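Arylamine n-acetyltransferase (Mycobacterium smegmatis, PDB 1W5R) belongs to the enzymes that transfer an acetyl group from acetyl-CoA to arylamines by means of a catalytic triad, here carrying an engineered active-site substitution. Local coordinates at residues 137-142 against 150-155. The protein carries 1 engineered substitution. Numbering follows the deposited sequence.
Sequences TLTSPI and QQTRHE
R153 and T139 meet through a charged side chain and a backbone carbonyl: R153 NE gives a nearly straight hydrogen bond (164°) to T139 O, 2.8 Å away and in the guanidinium plane. The R153 chain bends at chi3 (-56°) to bring NE alongside the carbonyl, while NH1 forms a salt bridge with D218. One residue on, S140 OG accepts from R153 N at 3.0 Å, a more bent bond of 140°. Water 1 accepts from T139 N and donates to T152 OG1. That hydroxyl closes an ST turn by accepting from H154 N and also donates to E155 O at 2.6 Å, so three bonds hold its rotation. Among apolar contacts, T139 CG2 lies 3.7 Å from H154 NE2, and T152 CG2 4.0 Å from both L138 CD2 and I142 CG2. The Q150 amide lies against I142, OE1 3.5 Å from I142 CB, while OE1 accepts from R143 N. The contact joins the loop entering strand 142-143 with that leaving strand 149-150, outermost strands of one antiparallel sheet, against helix 25-38, consistent with the family's β-barrel domain. Its chemistry implies a junction set by directional polar bonds, the buried T139 backbone satisfied by R153 NE and water 1.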
loop_
_atom_site.group_PDB
_atom_site.type_symbol
_atom_site.label_atom_id
_atom_site.label_comp_id
_atom_site.label_asym_id
_atom_site.label_seq_id
_atom_site.Cartn_x
_atom_site.Cartn_y
_atom_site.Cartn_z
ATOM N N THR A 137 3.531 13.218 -13.821
ATOM C CA THR A 137 3.469 13.771 -15.183
ATOM C C THR A 137 2.029 14.012 -15.629
ATOM O O THR A 137 1.095 13.305 -15.189
ATOM C CB THR A 137 4.171 12.851 -16.197
ATOM O OG1 THR A 137 4.613 13.633 -17.320
ATOM C CG2 THR A 137 3.271 11.695 -16.650
ATOM N N LEU A 138 1.849 14.998 -16.503
ATOM C CA LEU A 138 0.538 15.234 -17.124
ATOM C C LEU A 138 0.016 13.997 -17.835
ATOM O O LEU A 138 0.755 13.334 -18.559
ATOM C CB LEU A 138 0.614 16.363 -18.140
ATOM C CG LEU A 138 0.411 17.794 -17.641
ATOM C CD1 LEU A 138 0.778 18.798 -18.716
ATOM C CD2 LEU A 138 -1.034 18.024 -17.210
ATOM N N THR A 139 -1.269 13.702 -17.616
ATOM C CA THR A 139 -1.899 12.529 -18.208
ATOM C C THR A 139 -2.905 12.892 -19.297
ATOM O O THR A 139 -3.587 12.013 -19.850
ATOM C CB THR A 139 -2.576 11.673 -17.128
ATOM O OG1 THR A 139 -3.613 12.434 -16.490
ATOM C CG2 THR A 139 -1.521 11.192 -16.093
ATOM N N SER A 140 -2.955 14.183 -19.613
ATOM C CA SER A 140 -3.692 14.706 -20.767
ATOM C C SER A 140 -2.844 15.805 -21.363
ATOM O O SER A 140 -2.060 16.428 -20.654
ATOM C CB SER A 140 -5.014 15.369 -20.329
ATOM O OG SER A 140 -5.829 14.496 -19.588
ATOM N N PRO A 141 -3.044 16.108 -22.659
ATOM C CA PRO A 141 -2.555 17.382 -23.150
ATOM C C PRO A 141 -3.417 18.480 -22.529
ATOM O O PRO A 141 -4.613 18.253 -22.288
ATOM C CB PRO A 141 -2.822 17.304 -24.660
ATOM C CG PRO A 141 -3.932 16.351 -24.810
ATOM C CD PRO A 141 -3.784 15.349 -23.689
ATOM N N ILE A 142 -2.834 19.638 -22.246
ATOM C CA ILE A 142 -3.632 20.777 -21.774
ATOM C C ILE A 142 -3.354 21.966 -22.665
ATOM O O ILE A 142 -2.345 21.991 -23.370
ATOM C CB ILE A 142 -3.393 21.128 -20.269
ATOM C CG1 ILE A 142 -1.969 21.661 -20.034
ATOM C CG2 ILE A 142 -3.713 19.928 -19.371
ATOM C CD1 ILE A 142 -1.720 22.183 -18.626
ATOM N N GLN A 150 -7.303 23.587 -15.419
ATOM C CA GLN A 150 -7.706 22.660 -16.456
ATOM C C GLN A 150 -7.787 21.251 -15.904
ATOM O O GLN A 150 -6.848 20.775 -15.248
ATOM C CB GLN A 150 -6.718 22.706 -17.622
ATOM C CG GLN A 150 -6.584 24.076 -18.267
ATOM C CD GLN A 150 -5.746 24.029 -19.525
ATOM O OE1 GLN A 150 -6.070 23.306 -20.470
ATOM N NE2 GLN A 150 -4.654 24.790 -19.539
ATOM N N GLN A 151 -8.912 20.583 -16.149
ATOM C CA GLN A 151 -9.071 19.183 -15.784
ATOM C C GLN A 151 -8.240 18.295 -16.706
ATOM O O GLN A 151 -7.950 18.658 -17.865
ATOM C CB GLN A 151 -10.551 18.766 -15.816
ATOM C CG GLN A 151 -11.495 19.610 -14.903
ATOM C CD GLN A 151 -11.129 19.562 -13.408
ATOM O OE1 GLN A 151 -10.530 18.591 -12.918
ATOM N NE2 GLN A 151 -11.530 20.597 -12.671
ATOM N N THR A 152 -7.836 17.148 -16.165
ATOM C CA THR A 152 -7.102 16.113 -16.901
ATOM C C THR A 152 -7.740 14.753 -16.588
ATOM O O THR A 152 -8.779 14.686 -15.902
ATOM C CB THR A 152 -5.602 16.078 -16.485
ATOM O OG1 THR A 152 -5.468 15.516 -15.167
ATOM C CG2 THR A 152 -4.989 17.488 -16.526
ATOM N N ARG A 153 -7.112 13.671 -17.058
ATOM C CA ARG A 153 -7.563 12.313 -16.715
ATOM C C ARG A 153 -7.440 12.017 -15.219
ATOM O O ARG A 153 -8.053 11.072 -14.717
ATOM C CB ARG A 153 -6.805 11.231 -17.502
ATOM C CG ARG A 153 -6.970 11.258 -19.007
ATOM C CD ARG A 153 -6.440 9.982 -19.646
ATOM N NE ARG A 153 -5.040 9.704 -19.307
ATOM C CZ ARG A 153 -4.584 8.568 -18.777
ATOM N NH1 ARG A 153 -5.389 7.545 -18.501
ATOM N NH2 ARG A 153 -3.291 8.445 -18.526
ATOM N N HIS A 154 -6.637 12.816 -14.517
ATOM C CA HIS A 154 -6.400 12.643 -13.089
ATOM C C HIS A 154 -6.720 13.958 -12.379
ATOM O O HIS A 154 -7.894 14.351 -12.367
ATOM C CB HIS A 154 -4.975 12.112 -12.828
ATOM C CG HIS A 154 -4.710 10.799 -13.498
ATOM N ND1 HIS A 154 -4.592 9.609 -12.817
ATOM C CD2 HIS A 154 -4.612 10.490 -14.814
ATOM C CE1 HIS A 154 -4.390 8.627 -13.685
ATOM N NE2 HIS A 154 -4.397 9.138 -14.903
ATOM N N GLU A 155 -5.717 14.645 -11.829
ATOM C CA GLU A 155 -5.941 15.853 -11.015
ATOM C C GLU A 155 -6.038 17.082 -11.904
ATOM O O GLU A 155 -5.564 17.072 -13.041
ATOM C CB GLU A 155 -4.782 16.093 -10.023
ATOM C CG GLU A 155 -4.353 14.909 -9.210
ATOM C CD GLU A 155 -3.252 14.101 -9.878
ATOM O OE1 GLU A 155 -3.122 14.133 -11.120
ATOM O OE2 GLU A 155 -2.541 13.393 -9.149
HETATM O O HOH W 1 -2.677 14.641 -15.295
#